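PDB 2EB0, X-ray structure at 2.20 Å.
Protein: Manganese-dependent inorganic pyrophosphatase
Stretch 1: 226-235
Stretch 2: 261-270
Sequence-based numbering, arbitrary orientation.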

ATOM      1  N   VAL B 226      20.477 -26.214 -17.014  1.00 34.91           N
ATOM      2  CA  VAL B 226      19.310 -25.456 -17.431  1.00 36.22           C
ATOM      3  C   VAL B 226      19.536 -24.976 -18.861  1.00 37.43           C
ATOM      4  O   VAL B 226      18.593 -24.864 -19.647  1.00 39.09           O
ATOM      5  CB  VAL B 226      19.054 -24.253 -16.495  1.00 29.40           C
ATOM      6  CG1 VAL B 226      17.989 -23.329 -17.091  1.00 29.97           C
ATOM      7  CG2 VAL B 226      18.587 -24.758 -15.145  1.00 28.96           C
ATOM      8  N   GLU B 227      20.791 -24.714 -19.206  1.00 29.75           N
ATOM      9  CA  GLU B 227      21.105 -24.251 -20.543  1.00 31.89           C
ATOM     10  C   GLU B 227      20.839 -25.336 -21.573  1.00 31.21           C
ATOM     11  O   GLU B 227      20.457 -25.041 -22.705  1.00 29.19           O
ATOM     12  CB  GLU B 227      22.556 -23.772 -20.609  1.00 48.13           C
ATOM     13  CG  GLU B 227      22.825 -22.585 -19.687  1.00 51.72           C
ATOM     14  CD  GLU B 227      24.220 -22.014 -19.843  1.00 54.74           C
ATOM     15  OE1 GLU B 227      25.194 -22.795 -19.802  1.00 59.47           O
ATOM     16  OE2 GLU B 227      24.346 -20.781 -19.994  1.00 57.13           O
ATOM     17  N   SER B 228      21.017 -26.592 -21.170  1.00 30.60           N
ATOM     18  CA  SER B 228      20.786 -27.723 -22.060  1.00 31.39           C
ATOM     19  C   SER B 228      19.290 -27.953 -22.275  1.00 31.48           C
ATOM     20  O   SER B 228      18.890 -28.801 -23.073  1.00 31.45           O
ATOM     21  CB  SER B 228      21.426 -28.992 -21.483  1.00 37.09           C
ATOM     22  OG  SER B 228      20.816 -29.376 -20.261  1.00 37.94           O
ATOM     23  N   LYS B 229      18.470 -27.198 -21.552  1.00 28.98           N
ATOM     24  CA  LYS B 229      17.020 -27.302 -21.659  1.00 28.68           C
ATOM     25  C   LYS B 229      16.453 -25.971 -22.146  1.00 28.49           C
ATOM     26  O   LYS B 229      15.256 -25.850 -22.398  1.00 29.52           O
ATOM     27  CB  LYS B 229      16.419 -27.651 -20.296  1.00 32.85           C
ATOM     28  CG  LYS B 229      16.867 -28.989 -19.744  1.00 32.90           C
ATOM     29  CD  LYS B 229      16.354 -29.203 -18.324  1.00 33.19           C
ATOM     30  CE  LYS B 229      16.862 -30.510 -17.732  1.00 29.75           C
ATOM     31  NZ  LYS B 229      16.516 -30.643 -16.287  1.00 28.63           N
ATOM     32  N   LYS B 230      17.330 -24.982 -22.284  1.00 27.35           N
ATOM     33  CA  LYS B 230      16.953 -23.636 -22.729  1.00 30.55           C
ATOM     34  C   LYS B 230      16.041 -23.648 -23.961  1.00 30.96           C
ATOM     35  O   LYS B 230      15.012 -22.968 -23.996  1.00 30.56           O
ATOM     36  CB  LYS B 230      18.216 -22.826 -23.037  1.00 37.04           C
ATOM     37  CG  LYS B 230      18.011 -21.318 -23.100  1.00 38.38           C
ATOM     38  CD  LYS B 230      19.228 -20.599 -23.669  1.00 41.88           C
ATOM     39  CE  LYS B 230      20.512 -20.950 -22.926  1.00 45.08           C
ATOM     40  NZ  LYS B 230      20.479 -20.566 -21.489  1.00 48.84           N
ATOM     41  N   GLU B 231      16.436 -24.424 -24.967  1.00 35.21           N
ATOM     42  CA  GLU B 231      15.689 -24.549 -26.213  1.00 35.47           C
ATOM     43  C   GLU B 231      14.264 -25.027 -25.955  1.00 34.19           C
ATOM     44  O   GLU B 231      13.294 -24.362 -26.326  1.00 33.64           O
ATOM     45  CB  GLU B 231      16.410 -25.529 -27.139  1.00 76.22           C
ATOM     46  CG  GLU B 231      15.720 -25.799 -28.460  1.00 80.48           C
ATOM     47  CD  GLU B 231      16.484 -26.804 -29.308  1.00 83.95           C
ATOM     48  OE1 GLU B 231      16.005 -27.144 -30.410  1.00 84.06           O
ATOM     49  OE2 GLU B 231      17.565 -27.254 -28.871  1.00 85.87           O
ATOM     50  N   ASP B 232      14.140 -26.181 -25.310  1.00 31.72           N
ATOM     51  CA  ASP B 232      12.827 -26.732 -25.013  1.00 30.85           C
ATOM     52  C   ASP B 232      12.010 -25.770 -24.166  1.00 29.82           C
ATOM     53  O   ASP B 232      10.802 -25.625 -24.382  1.00 29.71           O
ATOM     54  CB  ASP B 232      12.956 -28.074 -24.288  1.00 60.21           C
ATOM     55  CG  ASP B 232      13.612 -29.137 -25.145  1.00 63.46           C
ATOM     56  OD1 ASP B 232      13.189 -29.306 -26.310  1.00 64.39           O
ATOM     57  OD2 ASP B 232      14.544 -29.808 -24.650  1.00 65.01           O
ATOM     58  N   ILE B 233      12.666 -25.118 -23.204  1.00 26.07           N
ATOM     59  CA  ILE B 233      11.986 -24.158 -22.332  1.00 24.66           C
ATOM     60  C   ILE B 233      11.419 -23.005 -23.158  1.00 24.98           C
ATOM     61  O   ILE B 233      10.276 -22.582 -22.948  1.00 25.08           O
ATOM     62  CB  ILE B 233      12.946 -23.588 -21.246  1.00 27.87           C
ATOM     63  CG1 ILE B 233      13.273 -24.676 -20.214  1.00 26.32           C
ATOM     64  CG2 ILE B 233      12.302 -22.398 -20.547  1.00 27.13           C
ATOM     65  CD1 ILE B 233      14.235 -24.241 -19.136  1.00 24.17           C
ATOM     66  N   TYR B 234      12.208 -22.513 -24.109  1.00 27.85           N
ATOM     67  CA  TYR B 234      11.762 -21.411 -24.957  1.00 28.01           C
ATOM     68  C   TYR B 234      10.527 -21.789 -25.776  1.00 28.27           C
ATOM     69  O   TYR B 234       9.562 -21.020 -25.859  1.00 29.69           O
ATOM     70  CB  TYR B 234      12.872 -20.962 -25.910  1.00 30.21           C
ATOM     71  CG  TYR B 234      12.570 -19.621 -26.542  1.00 32.08           C
ATOM     72  CD1 TYR B 234      12.697 -18.441 -25.803  1.00 31.20           C
ATOM     73  CD2 TYR B 234      12.098 -19.532 -27.854  1.00 32.22           C
ATOM     74  CE1 TYR B 234      12.357 -17.209 -26.351  1.00 32.22           C
ATOM     75  CE2 TYR B 234      11.754 -18.300 -28.412  1.00 31.41           C
ATOM     76  CZ  TYR B 234      11.886 -17.145 -27.654  1.00 32.11           C
ATOM     77  OH  TYR B 234      11.539 -15.926 -28.186  1.00 32.39           O
ATOM     78  N   LYS B 235      10.563 -22.967 -26.389  1.00 29.85           N
ATOM     79  CA  LYS B 235       9.436 -23.432 -27.188  1.00 30.09           C
ATOM     80  C   LYS B 235       8.175 -23.418 -26.328  1.00 30.29           C
ATOM     81  O   LYS B 235       7.141 -22.867 -26.730  1.00 29.20           O
ATOM     82  CB  LYS B 235       9.691 -24.848 -27.713  1.00 58.04           C
ATOM     83  CG  LYS B 235       8.583 -25.367 -28.621  1.00 63.06           C
ATOM     84  CD  LYS B 235       8.805 -26.813 -29.048  1.00 66.90           C
ATOM     85  CE  LYS B 235      10.028 -26.972 -29.937  1.00 68.81           C
ATOM     86  NZ  LYS B 235      10.213 -28.394 -30.347  1.00 69.97           N
ATOM     87  N   SER B 261      21.489 -12.811 -14.510  1.00 27.86           N
ATOM     88  CA  SER B 261      20.435 -13.622 -15.092  1.00 27.42           C
ATOM     89  C   SER B 261      20.397 -13.570 -16.603  1.00 27.59           C
ATOM     90  O   SER B 261      20.569 -12.512 -17.197  1.00 29.45           O
ATOM     91  CB  SER B 261      19.069 -13.182 -14.559  1.00 16.96           C
ATOM     92  OG  SER B 261      18.981 -13.347 -13.156  1.00 18.22           O
ATOM     93  N   GLU B 262      20.172 -14.724 -17.218  1.00 29.99           N
ATOM     94  CA  GLU B 262      20.045 -14.783 -18.664  1.00 32.38           C
ATOM     95  C   GLU B 262      18.550 -14.628 -18.871  1.00 31.26           C
ATOM     96  O   GLU B 262      17.769 -15.460 -18.419  1.00 31.88           O
ATOM     97  CB  GLU B 262      20.490 -16.134 -19.223  1.00 37.60           C
ATOM     98  CG  GLU B 262      20.542 -16.150 -20.742  1.00 44.69           C
ATOM     99  CD  GLU B 262      20.726 -17.542 -21.326  1.00 48.41           C
ATOM    100  OE1 GLU B 262      21.527 -18.331 -20.778  1.00 48.74           O
ATOM    101  OE2 GLU B 262      20.077 -17.841 -22.350  1.00 52.09           O
ATOM    102  N   ALA B 263      18.144 -13.556 -19.533  1.00 20.45           N
ATOM    103  CA  ALA B 263      16.728 -13.342 -19.763  1.00 20.66           C
ATOM    104  C   ALA B 263      16.271 -13.888 -21.104  1.00 19.23           C
ATOM    105  O   ALA B 263      16.853 -13.572 -22.136  1.00 17.31           O
ATOM    106  CB  ALA B 263      16.410 -11.860 -19.677  1.00 28.55           C
ATOM    107  N   LEU B 264      15.238 -14.723 -21.078  1.00 24.15           N
ATOM    108  CA  LEU B 264      14.657 -15.270 -22.302  1.00 24.48           C
ATOM    109  C   LEU B 264      13.493 -14.333 -22.596  1.00 24.98           C
ATOM    110  O   LEU B 264      12.660 -14.085 -21.721  1.00 23.14           O
ATOM    111  CB  LEU B 264      14.133 -16.686 -22.084  1.00 19.28           C
ATOM    112  CG  LEU B 264      15.106 -17.770 -21.612  1.00 22.27           C
ATOM    113  CD1 LEU B 264      14.392 -19.117 -21.646  1.00 20.07           C
ATOM    114  CD2 LEU B 264      16.331 -17.810 -22.507  1.00 24.29           C
ATOM    115  N   VAL B 265      13.431 -13.813 -23.819  1.00 25.36           N
ATOM    116  CA  VAL B 265      12.379 -12.869 -24.169  1.00 26.86           C
ATOM    117  C   VAL B 265      11.407 -13.381 -25.226  1.00 27.22           C
ATOM    118  O   VAL B 265      11.801 -13.726 -26.339  1.00 28.53           O
ATOM    119  CB  VAL B 265      12.997 -11.535 -24.631  1.00 23.75           C
ATOM    120  CG1 VAL B 265      11.904 -10.498 -24.854  1.00 25.82           C
ATOM    121  CG2 VAL B 265      13.983 -11.041 -23.584  1.00 24.54           C
ATOM    122  N   VAL B 266      10.129 -13.416 -24.861  1.00 26.34           N
ATOM    123  CA  VAL B 266       9.081 -13.898 -25.749  1.00 25.75           C
ATOM    124  C   VAL B 266       7.937 -12.891 -25.882  1.00 26.17           C
ATOM    125  O   VAL B 266       7.376 -12.432 -24.877  1.00 22.43           O
ATOM    126  CB  VAL B 266       8.494 -15.224 -25.226  1.00 33.60           C
ATOM    127  CG1 VAL B 266       7.699 -15.908 -26.327  1.00 34.34           C
ATOM    128  CG2 VAL B 266       9.610 -16.123 -24.720  1.00 36.72           C
ATOM    129  N   GLY B 267       7.586 -12.557 -27.123  1.00 23.72           N
ATOM    130  CA  GLY B 267       6.507 -11.612 -27.359  1.00 24.33           C
ATOM    131  C   GLY B 267       6.988 -10.207 -27.683  1.00 27.14           C
ATOM    132  O   GLY B 267       7.706  -9.990 -28.659  1.00 26.05           O
ATOM    133  N   ASN B 268       6.608  -9.248 -26.845  1.00 37.29           N
ATOM    134  CA  ASN B 268       6.979  -7.854 -27.051  1.00 38.52           C
ATOM    135  C   ASN B 268       8.447  -7.549 -26.734  1.00 40.06           C
ATOM    136  O   ASN B 268       8.748  -6.867 -25.752  1.00 41.46           O
ATOM    137  CB  ASN B 268       6.073  -6.964 -26.197  1.00 35.18           C
ATOM    138  CG  ASN B 268       6.110  -5.520 -26.629  1.00 34.11           C
ATOM    139  OD1 ASN B 268       7.140  -5.027 -27.082  1.00 36.40           O
ATOM    140  ND2 ASN B 268       4.989  -4.826 -26.478  1.00 32.53           N
ATOM    141  N   LYS B 269       9.359  -8.035 -27.575  1.00 28.87           N
ATOM    142  CA  LYS B 269      10.787  -7.804 -27.367  1.00 29.37           C
ATOM    143  C   LYS B 269      11.137  -6.321 -27.355  1.00 30.20           C
ATOM    144  O   LYS B 269      12.046  -5.890 -26.633  1.00 26.72           O
ATOM    145  CB  LYS B 269      11.604  -8.527 -28.441  1.00 49.62           C
ATOM    146  CG  LYS B 269      11.530 -10.046 -28.327  1.00 54.42           C
ATOM    147  CD  LYS B 269      12.430 -10.751 -29.329  1.00 55.74           C
ATOM    148  CE  LYS B 269      12.354 -12.264 -29.157  1.00 56.56           C
ATOM    149  NZ  LYS B 269      13.154 -12.986 -30.193  1.00 58.03           N
ATOM    150  N   GLU B 270      10.406  -5.545 -28.150  1.00 38.78           N
ATOM    151  CA  GLU B 270      10.621  -4.104 -28.249  1.00 39.41           C
ATOM    152  C   GLU B 270      10.492  -3.447 -26.879  1.00 36.01           C
ATOM    153  O   GLU B 270      11.360  -2.678 -26.462  1.00 36.61           O
ATOM    154  CB  GLU B 270       9.595  -3.472 -29.202  1.00 59.60           C
ATOM    155  CG  GLU B 270       9.377  -4.232 -30.507  1.00 64.79           C
ATOM    156  CD  GLU B 270       8.670  -5.566 -30.304  1.00 66.03           C
ATOM    157  OE1 GLU B 270       7.534  -5.569 -29.789  1.00 65.69           O
ATOM    158  OE2 GLU B 270       9.251  -6.615 -30.659  1.00 69.39           O
TER
HETATM  159  O   HOH W   1      22.303 -19.045 -18.555  1.00 47.64           O

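Two carboxylates face each other at one end of this contact: Glu227 OE2 lies 3.8 Å from Glu262 OE1, a pairing that like charge should discourage. The example shows how such proximity is made tolerable. A water donates to both acids, 3.0 Å from its oxygen to Glu227 OE2 and 2.5 Å to Glu262 OE1, while Lys230 supplies positive charge through a salt bridge and hydrogen bond from NZ to Glu262 OE1 at 2.6 Å.

Behind this polar cluster, helix 230-235 runs beside strand 261-267 at 31° between their N-to-C directions, with axes 10.0 Å apart at closest approach. At that spacing the helix reaches the strand through its side chains, and one of them finds a backbone carbonyl. Strand alternation turns Glu262, Leu264 and Val266 toward the helix, and Val265 away. Lys230 CG lies 3.9 Å from Leu264 CD2, and Ile233 CG2 is 4.0 Å from Leu264 CD1.

Tyr234 combines both kinds of chemistry. Its CA-to-CB bond points sideways, yet its ring reaches the strand, with Tyr234 CE1 3.4 Å from Val266 CG2 and Leu264 CB near the ring edge. The hydroxyl then donates to a backbone acceptor, Tyr234 OH to Val265 O at 2.9 Å, so Val265, whose CA-to-CB bond points away from the helix, still contributes through its carbonyl.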